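Long-range contacts in endo-pectate lyase (Erwinia chrysanthemi, PDB 3B8Y), which probably cleaves polygalacturonate and methylated pectins by endo-acting, calcium-dependent beta-elimination, leaving oligosaccharides with an unsaturated uronosyl group at the non-reducing end: residues 198-203 against 227-232; 249-254 against 281-286. One frame throughout, in Å; residues are numbered along the deposited sequence.

Contact 1: 198-203 against 227-232; sequences TNNGKT and QHNSKN. With ADA (alpha-D-galactopyranuronic acid), chain C; ADA (alpha-D-galactopyranuronic acid), chain B.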
ATOM      1  N   THR A 198      -7.699  -5.753   4.648  1.00 22.41           N
ATOM      2  CA  THR A 198      -7.974  -6.177   6.007  1.00 22.39           C
ATOM      3  C   THR A 198      -7.241  -7.475   6.307  1.00 23.28           C
ATOM      4  O   THR A 198      -7.291  -8.440   5.537  1.00 22.63           O
ATOM      5  CB  THR A 198      -9.506  -6.352   6.229  1.00 23.91           C
ATOM      6  OG1 THR A 198     -10.158  -5.097   6.020  1.00 23.40           O
ATOM      7  CG2 THR A 198      -9.819  -6.823   7.636  1.00 23.65           C
ATOM      8  N   ASN A 199      -6.502  -7.464   7.408  1.00 22.82           N
ATOM      9  CA  ASN A 199      -5.756  -8.631   7.825  1.00 24.39           C
ATOM     10  C   ASN A 199      -6.603  -9.398   8.829  1.00 25.76           C
ATOM     11  O   ASN A 199      -6.751  -8.964   9.968  1.00 26.24           O
ATOM     12  CB  ASN A 199      -4.435  -8.201   8.476  1.00 24.94           C
ATOM     13  CG  ASN A 199      -3.534  -9.374   8.840  1.00 22.84           C
ATOM     14  OD1 ASN A 199      -3.836 -10.530   8.556  1.00 22.33           O
ATOM     15  ND2 ASN A 199      -2.400  -9.067   9.451  1.00 22.71           N
ATOM     16  N   ASN A 200      -7.236 -10.471   8.357  1.00 26.54           N
ATOM     17  CA  ASN A 200      -8.042 -11.364   9.195  1.00 27.04           C
ATOM     18  C   ASN A 200      -7.267 -12.693   9.196  1.00 27.43           C
ATOM     19  O   ASN A 200      -7.821 -13.746   9.508  1.00 26.88           O
ATOM     20  CB  ASN A 200      -9.432 -11.633   8.580  1.00 27.23           C
ATOM     21  CG  ASN A 200     -10.363 -10.416   8.604  1.00 28.30           C
ATOM     22  OD1 ASN A 200     -11.010 -10.098   7.596  1.00 28.39           O
ATOM     23  ND2 ASN A 200     -10.473  -9.768   9.752  1.00 26.12           N
ATOM     24  N   GLY A 201      -5.995 -12.640   8.797  1.00 27.26           N
ATOM     25  CA  GLY A 201      -5.191 -13.847   8.734  1.00 26.80           C
ATOM     26  C   GLY A 201      -3.974 -13.885   9.631  1.00 27.76           C
ATOM     27  O   GLY A 201      -3.960 -13.307  10.711  1.00 27.69           O
ATOM     28  N   LYS A 202      -2.937 -14.569   9.166  1.00 28.50           N
ATOM     29  CA  LYS A 202      -1.703 -14.720   9.923  1.00 29.36           C
ATOM     30  C   LYS A 202      -0.694 -13.632   9.568  1.00 27.97           C
ATOM     31  O   LYS A 202      -0.148 -12.975  10.451  1.00 28.42           O
ATOM     32  CB  LYS A 202      -1.105 -16.117   9.678  1.00 31.12           C
ATOM     33  CG  LYS A 202       0.055 -16.460  10.591  1.00 33.16           C
ATOM     34  CD  LYS A 202      -0.415 -16.713  12.018  1.00 36.40           C
ATOM     35  CE  LYS A 202       0.779 -16.806  12.971  1.00 39.09           C
ATOM     36  NZ  LYS A 202       0.424 -17.429  14.273  1.00 38.15           N
ATOM     37  N   THR A 203      -0.411 -13.472   8.281  1.00 25.69           N
ATOM     38  CA  THR A 203       0.520 -12.434   7.861  1.00 25.76           C
ATOM     39  C   THR A 203      -0.003 -11.743   6.612  1.00 25.25           C
ATOM     40  O   THR A 203      -0.430 -12.403   5.671  1.00 25.02           O
ATOM     41  CB  THR A 203       1.917 -12.996   7.546  1.00 27.41           C
ATOM     42  OG1 THR A 203       2.394 -13.747   8.668  1.00 32.87           O
ATOM     43  CG2 THR A 203       2.904 -11.853   7.244  1.00 25.46           C
ATOM     44  N   GLN A 227      -6.457  -2.399   7.827  1.00 26.56           N
ATOM     45  CA  GLN A 227      -7.226  -2.770   9.021  1.00 29.03           C
ATOM     46  C   GLN A 227      -6.741  -4.131   9.489  1.00 28.50           C
ATOM     47  O   GLN A 227      -6.710  -5.081   8.709  1.00 30.61           O
ATOM     48  CB  GLN A 227      -8.715  -2.865   8.689  1.00 31.76           C
ATOM     49  CG  GLN A 227      -9.596  -1.849   9.383  1.00 36.76           C
ATOM     50  CD  GLN A 227      -9.565  -1.961  10.887  1.00 38.58           C
ATOM     51  OE1 GLN A 227      -9.800  -3.029  11.452  1.00 41.32           O
ATOM     52  NE2 GLN A 227      -9.274  -0.853  11.551  1.00 40.89           N
ATOM     53  N   HIS A 228      -6.369  -4.224  10.759  1.00 27.88           N
ATOM     54  CA  HIS A 228      -5.856  -5.472  11.338  1.00 27.69           C
ATOM     55  C   HIS A 228      -6.819  -5.962  12.416  1.00 28.63           C
ATOM     56  O   HIS A 228      -6.924  -5.346  13.476  1.00 29.06           O
ATOM     57  CB  HIS A 228      -4.492  -5.184  11.961  1.00 26.15           C
ATOM     58  CG  HIS A 228      -3.596  -6.376  12.071  1.00 23.77           C
ATOM     59  ND1 HIS A 228      -2.242  -6.303  11.820  1.00 22.51           N
ATOM     60  CD2 HIS A 228      -3.836  -7.640  12.486  1.00 21.15           C
ATOM     61  CE1 HIS A 228      -1.686  -7.471  12.088  1.00 22.39           C
ATOM     62  NE2 HIS A 228      -2.632  -8.299  12.493  1.00 20.64           N
ATOM     63  N   ASN A 229      -7.519  -7.060  12.144  1.00 29.77           N
ATOM     64  CA  ASN A 229      -8.496  -7.610  13.088  1.00 29.56           C
ATOM     65  C   ASN A 229      -8.094  -8.944  13.722  1.00 30.40           C
ATOM     66  O   ASN A 229      -8.544  -9.266  14.814  1.00 30.45           O
ATOM     67  CB  ASN A 229      -9.862  -7.770  12.421  1.00 28.85           C
ATOM     68  CG  ASN A 229     -10.402  -6.469  11.870  1.00 30.67           C
ATOM     69  OD1 ASN A 229     -10.177  -5.401  12.426  1.00 28.68           O
ATOM     70  ND2 ASN A 229     -11.103  -6.555  10.750  1.00 32.93           N
ATOM     71  N   SER A 230      -7.313  -9.753  13.011  1.00 30.39           N
ATOM     72  CA  SER A 230      -6.865 -11.037  13.556  1.00 30.66           C
ATOM     73  C   SER A 230      -5.823 -10.786  14.652  1.00 29.41           C
ATOM     74  O   SER A 230      -5.247  -9.701  14.730  1.00 27.81           O
ATOM     75  CB  SER A 230      -6.272 -11.912  12.447  1.00 29.97           C
ATOM     76  OG  SER A 230      -5.191 -11.251  11.813  1.00 31.61           O
ATOM     77  N   LYS A 231      -5.599 -11.783  15.504  1.00 30.33           N
ATOM     78  CA  LYS A 231      -4.637 -11.666  16.602  1.00 32.35           C
ATOM     79  C   LYS A 231      -3.450 -12.598  16.366  1.00 34.17           C
ATOM     80  O   LYS A 231      -3.567 -13.574  15.621  1.00 34.49           O
ATOM     81  CB  LYS A 231      -5.321 -12.006  17.929  1.00 32.50           C
ATOM     82  CG  LYS A 231      -6.622 -11.253  18.156  1.00 33.45           C
ATOM     83  CD  LYS A 231      -7.361 -11.807  19.356  1.00 36.84           C
ATOM     84  CE  LYS A 231      -8.848 -11.478  19.312  1.00 38.67           C
ATOM     85  NZ  LYS A 231      -9.587 -12.209  20.396  1.00 40.74           N
ATOM     86  N   ASN A 232      -2.318 -12.314  17.012  1.00 35.33           N
ATOM     87  CA  ASN A 232      -1.104 -13.120  16.849  1.00 37.34           C
ATOM     88  C   ASN A 232      -0.703 -13.100  15.375  1.00 35.90           C
ATOM     89  O   ASN A 232      -0.167 -14.075  14.848  1.00 35.49           O
ATOM     90  CB  ASN A 232      -1.345 -14.575  17.287  1.00 40.80           C
ATOM     91  CG  ASN A 232      -1.578 -14.708  18.773  1.00 44.80           C
ATOM     92  OD1 ASN A 232      -0.789 -14.211  19.583  1.00 46.99           O
ATOM     93  ND2 ASN A 232      -2.664 -15.389  19.147  1.00 46.52           N
TER
HETATM   94  C1  ADA C   3     -14.711  -0.423  12.819  1.00 44.03           C
HETATM   95  C2  ADA C   3     -15.533  -1.460  13.596  1.00 44.45           C
HETATM   96  C3  ADA C   3     -14.641  -2.648  13.876  1.00 45.18           C
HETATM   97  C4  ADA C   3     -14.176  -3.217  12.536  1.00 45.69           C
HETATM   98  C5  ADA C   3     -13.434  -2.136  11.769  1.00 45.41           C
HETATM   99  C6  ADA C   3     -13.002  -2.673  10.421  1.00 45.90           C
HETATM  100  O2  ADA C   3     -15.974  -0.904  14.829  1.00 44.65           O
HETATM  101  O3  ADA C   3     -15.366  -3.637  14.603  1.00 44.62           O
HETATM  102  O4  ADA C   3     -15.276  -3.718  11.752  1.00 46.77           O
HETATM  103  O5  ADA C   3     -14.258  -0.965  11.565  1.00 44.58           O
HETATM  104  O6B ADA C   3     -12.241  -3.779  10.344  1.00 46.57           O
HETATM  105  O6A ADA C   3     -13.355  -2.110   9.407  1.00 45.02           O
HETATM  106  C1  ADA B   2     -12.701   2.639  15.608  1.00 41.14           C
HETATM  107  C2  ADA B   2     -11.912   1.337  15.424  1.00 40.36           C
HETATM  108  C3  ADA B   2     -11.546   1.188  13.968  1.00 40.02           C
HETATM  109  C4  ADA B   2     -12.832   1.168  13.158  1.00 40.81           C
HETATM  110  C5  ADA B   2     -13.564   2.515  13.419  1.00 40.81           C
HETATM  111  C6  ADA B   2     -14.841   2.563  12.609  1.00 42.78           C
HETATM  112  O2  ADA B   2     -10.716   1.369  16.198  1.00 38.70           O
HETATM  113  O3  ADA B   2     -10.826  -0.027  13.781  1.00 39.32           O
HETATM  114  O4  ADA B   2     -13.632   0.051  13.600  1.00 42.00           O
HETATM  115  O5  ADA B   2     -13.900   2.623  14.816  1.00 40.97           O
HETATM  116  O6B ADA B   2     -14.781   2.485  11.273  1.00 41.79           O
HETATM  117  O6A ADA B   2     -15.916   2.678  13.158  1.00 44.93           O

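Contact 2: 249-254 against 281-286; sequences KLWRSC and AGVNRN. With ADA (alpha-D-galactopyranuronic acid), chain D; ADA (alpha-D-galactopyranuronic acid), chain B.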
ATOM      1  N   LYS A 249      -5.801   6.640   8.839  1.00 24.53           N
ATOM      2  CA  LYS A 249      -4.609   5.962   9.338  1.00 24.70           C
ATOM      3  C   LYS A 249      -4.084   5.002   8.278  1.00 23.90           C
ATOM      4  O   LYS A 249      -4.848   4.491   7.457  1.00 24.12           O
ATOM      5  CB  LYS A 249      -4.901   5.198  10.632  1.00 26.75           C
ATOM      6  CG  LYS A 249      -5.260   6.092  11.813  1.00 31.11           C
ATOM      7  CD  LYS A 249      -5.538   5.273  13.069  1.00 32.31           C
ATOM      8  CE  LYS A 249      -6.090   6.135  14.200  1.00 33.44           C
ATOM      9  NZ  LYS A 249      -7.421   6.706  13.872  1.00 31.66           N
ATOM     10  N   LEU A 250      -2.774   4.789   8.264  1.00 22.64           N
ATOM     11  CA  LEU A 250      -2.188   3.863   7.310  1.00 23.99           C
ATOM     12  C   LEU A 250      -2.506   2.468   7.834  1.00 25.16           C
ATOM     13  O   LEU A 250      -2.905   1.583   7.079  1.00 23.91           O
ATOM     14  CB  LEU A 250      -0.671   4.075   7.197  1.00 24.90           C
ATOM     15  CG  LEU A 250       0.134   3.223   6.191  1.00 27.17           C
ATOM     16  CD1 LEU A 250       1.486   3.872   5.938  1.00 28.28           C
ATOM     17  CD2 LEU A 250       0.350   1.808   6.695  1.00 28.30           C
ATOM     18  N   TRP A 251      -2.348   2.304   9.146  1.00 25.93           N
ATOM     19  CA  TRP A 251      -2.609   1.042   9.816  1.00 24.18           C
ATOM     20  C   TRP A 251      -3.223   1.261  11.187  1.00 25.25           C
ATOM     21  O   TRP A 251      -2.821   2.152  11.953  1.00 22.21           O
ATOM     22  CB  TRP A 251      -1.320   0.244   9.962  1.00 23.63           C
ATOM     23  CG  TRP A 251      -1.456  -1.053  10.702  1.00 23.45           C
ATOM     24  CD1 TRP A 251      -1.782  -2.271  10.169  1.00 23.77           C
ATOM     25  CD2 TRP A 251      -1.171  -1.288  12.090  1.00 23.66           C
ATOM     26  NE1 TRP A 251      -1.697  -3.246  11.130  1.00 23.55           N
ATOM     27  CE2 TRP A 251      -1.327  -2.673  12.320  1.00 22.75           C
ATOM     28  CE3 TRP A 251      -0.793  -0.464  13.160  1.00 23.70           C
ATOM     29  CZ2 TRP A 251      -1.120  -3.256  13.577  1.00 21.38           C
ATOM     30  CZ3 TRP A 251      -0.583  -1.046  14.416  1.00 23.11           C
ATOM     31  CH2 TRP A 251      -0.749  -2.433  14.607  1.00 23.17           C
ATOM     32  N   ARG A 252      -4.202   0.417  11.489  1.00 24.23           N
ATOM     33  CA  ARG A 252      -4.880   0.464  12.761  1.00 24.38           C
ATOM     34  C   ARG A 252      -5.218  -0.925  13.301  1.00 25.16           C
ATOM     35  O   ARG A 252      -5.899  -1.714  12.636  1.00 24.32           O
ATOM     36  CB  ARG A 252      -6.168   1.276  12.636  1.00 23.50           C
ATOM     37  CG  ARG A 252      -6.958   1.358  13.914  1.00 23.84           C
ATOM     38  CD  ARG A 252      -6.112   1.896  15.057  1.00 23.33           C
ATOM     39  NE  ARG A 252      -6.963   2.449  16.097  1.00 22.21           N
ATOM     40  CZ  ARG A 252      -7.021   2.008  17.349  1.00 24.70           C
ATOM     41  NH1 ARG A 252      -7.861   2.587  18.211  1.00 20.51           N
ATOM     42  NH2 ARG A 252      -6.215   1.021  17.747  1.00 22.07           N
ATOM     43  N   SER A 253      -4.691  -1.234  14.482  1.00 24.25           N
ATOM     44  CA  SER A 253      -5.025  -2.485  15.145  1.00 25.90           C
ATOM     45  C   SER A 253      -6.417  -2.178  15.685  1.00 26.28           C
ATOM     46  O   SER A 253      -6.576  -1.260  16.491  1.00 25.99           O
ATOM     47  CB  SER A 253      -4.098  -2.742  16.323  1.00 27.14           C
ATOM     48  OG  SER A 253      -4.609  -3.796  17.113  1.00 28.51           O
ATOM     49  N   CYS A 254      -7.419  -2.905  15.201  1.00 27.34           N
ATOM     50  CA  CYS A 254      -8.800  -2.685  15.606  1.00 27.89           C
ATOM     51  C   CYS A 254      -8.963  -2.274  17.064  1.00 28.72           C
ATOM     52  O   CYS A 254      -8.516  -2.975  17.974  1.00 26.71           O
ATOM     53  CB  CYS A 254      -9.644  -3.913  15.322  1.00 28.96           C
ATOM     54  SG  CYS A 254     -11.408  -3.513  15.414  1.00 30.93           S
ATOM     55  N   ALA A 281       0.177   4.840  12.499  1.00 22.94           N
ATOM     56  CA  ALA A 281      -0.205   3.622  13.184  1.00 23.27           C
ATOM     57  C   ALA A 281      -0.954   3.810  14.502  1.00 23.74           C
ATOM     58  O   ALA A 281      -0.675   4.715  15.278  1.00 22.15           O
ATOM     59  CB  ALA A 281       1.006   2.748  13.403  1.00 23.72           C
ATOM     60  N   GLY A 282      -1.892   2.900  14.750  1.00 24.95           N
ATOM     61  CA  GLY A 282      -2.679   2.925  15.968  1.00 23.76           C
ATOM     62  C   GLY A 282      -2.562   1.566  16.627  1.00 24.78           C
ATOM     63  O   GLY A 282      -3.036   0.569  16.079  1.00 25.43           O
ATOM     64  N   VAL A 283      -1.863   1.513  17.760  1.00 24.42           N
ATOM     65  CA  VAL A 283      -1.684   0.270  18.501  1.00 23.21           C
ATOM     66  C   VAL A 283      -2.467   0.283  19.807  1.00 25.12           C
ATOM     67  O   VAL A 283      -2.645   1.331  20.427  1.00 26.07           O
ATOM     68  CB  VAL A 283      -0.179   0.003  18.878  1.00 22.75           C
ATOM     69  CG1 VAL A 283       0.650  -0.320  17.652  1.00 21.67           C
ATOM     70  CG2 VAL A 283       0.424   1.194  19.612  1.00 19.09           C
ATOM     71  N   ASN A 284      -2.968  -0.883  20.197  1.00 26.23           N
ATOM     72  CA  ASN A 284      -3.662  -1.031  21.470  1.00 26.98           C
ATOM     73  C   ASN A 284      -2.558  -1.517  22.393  1.00 27.69           C
ATOM     74  O   ASN A 284      -2.090  -2.640  22.254  1.00 28.32           O
ATOM     75  CB  ASN A 284      -4.754  -2.091  21.373  1.00 23.57           C
ATOM     76  CG  ASN A 284      -5.829  -1.708  20.400  1.00 24.31           C
ATOM     77  OD1 ASN A 284      -6.229  -0.544  20.331  1.00 23.07           O
ATOM     78  ND2 ASN A 284      -6.292  -2.675  19.618  1.00 22.40           N
ATOM     79  N   ARG A 285      -2.089  -0.670  23.298  1.00 30.55           N
ATOM     80  CA  ARG A 285      -1.010  -1.116  24.168  1.00 32.78           C
ATOM     81  C   ARG A 285      -1.436  -2.115  25.231  1.00 34.22           C
ATOM     82  O   ARG A 285      -0.688  -3.044  25.541  1.00 37.08           O
ATOM     83  CB  ARG A 285      -0.230   0.054  24.768  1.00 32.91           C
ATOM     84  CG  ARG A 285      -0.899   0.827  25.861  1.00 33.79           C
ATOM     85  CD  ARG A 285       0.175   1.572  26.650  1.00 35.07           C
ATOM     86  NE  ARG A 285      -0.390   2.404  27.706  1.00 36.23           N
ATOM     87  CZ  ARG A 285      -0.409   3.734  27.688  1.00 35.45           C
ATOM     88  NH1 ARG A 285      -0.960   4.391  28.699  1.00 36.30           N
ATOM     89  NH2 ARG A 285       0.116   4.408  26.671  1.00 31.57           N
ATOM     90  N   ASN A 286      -2.662  -1.969  25.729  1.00 34.08           N
ATOM     91  CA  ASN A 286      -3.190  -2.876  26.745  1.00 34.17           C
ATOM     92  C   ASN A 286      -3.298  -4.298  26.209  1.00 33.45           C
ATOM     93  O   ASN A 286      -3.349  -5.252  26.983  1.00 34.60           O
ATOM     94  CB  ASN A 286      -4.561  -2.395  27.252  1.00 33.20           C
ATOM     95  CG  ASN A 286      -5.581  -2.238  26.136  1.00 34.62           C
ATOM     96  OD1 ASN A 286      -5.305  -1.611  25.109  1.00 32.01           O
ATOM     97  ND2 ASN A 286      -6.774  -2.799  26.336  1.00 31.18           N
TER
HETATM   98  C1  ADA D   1     -11.247   6.844  13.879  1.00 42.23           C
HETATM   99  C2  ADA D   1     -12.640   6.214  13.867  1.00 42.33           C
HETATM  100  C3  ADA D   1     -13.078   5.951  15.297  1.00 42.06           C
HETATM  101  C4  ADA D   1     -12.049   5.008  15.949  1.00 42.32           C
HETATM  102  C5  ADA D   1     -10.690   5.715  15.895  1.00 42.38           C
HETATM  103  C6  ADA D   1      -9.685   4.788  16.514  1.00 43.92           C
HETATM  104  O1  ADA D   1     -11.266   8.098  14.558  1.00 46.79           O
HETATM  105  O2  ADA D   1     -13.563   7.101  13.242  1.00 43.88           O
HETATM  106  O3  ADA D   1     -14.382   5.355  15.296  1.00 41.08           O
HETATM  107  O4  ADA D   1     -11.933   3.757  15.231  1.00 41.43           O
HETATM  108  O5  ADA D   1     -10.316   5.950  14.522  1.00 43.82           O
HETATM  109  O6B ADA D   1      -9.807   4.419  17.801  1.00 44.86           O
HETATM  110  O6A ADA D   1      -8.772   4.372  15.845  1.00 44.01           O
HETATM  111  C1  ADA B   2     -12.701   2.639  15.608  1.00 41.14           C
HETATM  112  C2  ADA B   2     -11.912   1.337  15.424  1.00 40.36           C
HETATM  113  C3  ADA B   2     -11.546   1.188  13.968  1.00 40.02           C
HETATM  114  C4  ADA B   2     -12.832   1.168  13.158  1.00 40.81           C
HETATM  115  C5  ADA B   2     -13.564   2.515  13.419  1.00 40.81           C
HETATM  116  C6  ADA B   2     -14.841   2.563  12.609  1.00 42.78           C
HETATM  117  O2  ADA B   2     -10.716   1.369  16.198  1.00 38.70           O
HETATM  118  O3  ADA B   2     -10.826  -0.027  13.781  1.00 39.32           O
HETATM  119  O4  ADA B   2     -13.632   0.051  13.600  1.00 42.00           O
HETATM  120  O5  ADA B   2     -13.900   2.623  14.816  1.00 40.97           O
HETATM  121  O6B ADA B   2     -14.781   2.485  11.273  1.00 41.79           O
HETATM  122  O6A ADA B   2     -15.916   2.678  13.158  1.00 44.93           O

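Contact 1: 198-203 against 227-232
Asn199 and His228 meet because both carry CG anti to the backbone N (chi1 -175° and -155°), which lays the two side chains alongside each other, pointing the same way. The amide of Asn199 slides over one face of the imidazole, the planes turned 42° apart; CB stands 4.2 Å from the ring centroid in a CH-pi contact, and ND2 lies above the rim near NE2. Neither polar end relies on the other: Asn199 ND2 bonds to Thr235, His228 NE2 to Ser233 and ND1 to Trp251.

The opposite face of the parallel pair carries Thr198 and Gln227 side by side. Thr198 turns CG2 toward Asn229 ND2 (3.4 Å), and that same amide donates to O6B of the chain C galacturonate at 3.0 Å.

Between the backbones, Asn199 N donates to Gln227 O at 2.7 Å. Where the strands end, Asn199 O accepts from both Asn229 N (3.0 Å) and Ser230 N (3.2 Å), so one carbonyl holds two successive amides of the turn. Ser230 OG donates to Gly201 O at 2.6 Å, while Asn199 OD1 takes Gly201 N at 3.0 Å to make an Asx turn.

Asn199 thus pairs through its backbone and packs through its side chain, while OD1 shapes its own turn. The buried amide of Asn199 and the His228 ring nitrogens find protein partners, whereas Asn229, on the sugar side, gives an N-H of ND2 to the acid group of the bound galacturonate, tying the turn directly to the saccharide.

Contact 2: 249-254 against 281-286
Parallel strand pairing joins Trp251 to Ala281 and Arg252 to Gly282, the short strand axes passing 4.7 Å apart. Its firm bond runs from Ser253 N to Gly282 O at 2.9 Å, nearly straight at the hydrogen; Gly282 N reaches Trp251 O only weakly.

Apolar packing lies on the face of Trp251 and Ala281. The indole, its CG anti to the backbone N (chi1 177°), presents its six-membered ring to the neighbouring strand: CE3 meets Ala281 CB at 3.7 Å, and CZ3 meets Val283 CG1 at 3.5 Å, the methyl lying in the ring plane at the edge. Leu266 packs against both Trp251 and Ala281.

Polar side chains close the far end. Asn284 works both ends of its amide: OD1 accepts from Arg252 NH2 at 3.0 Å, in the guanidinium plane but with the donor above the carbonyl plane, and ND2 donates to Cys254 O at 2.8 Å. Guanidinium and amide planes stand 63° apart. Ser253 OG turns to Asp289, its strongest polar partner.

Bonds to the sugar lie on the other face, that of Arg252. Its chain bends at chi2 (55°), carrying CD over Gly282, which has no side chain to obstruct it. NE and NH1 then bond to the two carboxylate oxygens of the chain D galacturonate, Arg252 NE to O6A and NH1 to O6B, both at 2.7 Å. Lys249 NZ adds a bond to ring O5 and a weak one to O6A. With Asn284 fixing its third nitrogen and Phe312 in cation-pi contact, the guanidinium is held in orientation for this bidentate grip. Side-by-side parallel strands of this kind form the sheets of the parallel beta-helix of pectate lyases, and here their outward basic side chains hold the bound galacturonate.

From the N terminus, the chain leaves strand 195-199 within 198-203 and returns after 23 intervening residues at 227-232, where contact 1 closes its loop. It then continues to 249-254, which opens contact 2; that loop closes at 281-286 after 26 intervening residues. The two loops therefore follow in series, neither enclosing nor crossing the other. Strands 224-228 and 249-253 are neighbours, with His228 N to Arg252 O and Cys254 N to His228 O as probable hydrogen bonds, so the contacts join strands 195-199, 224-228, 249-253 and 276-284 into consecutive rungs of one beta-helix face. Both contacts also touch the chain B galacturonate.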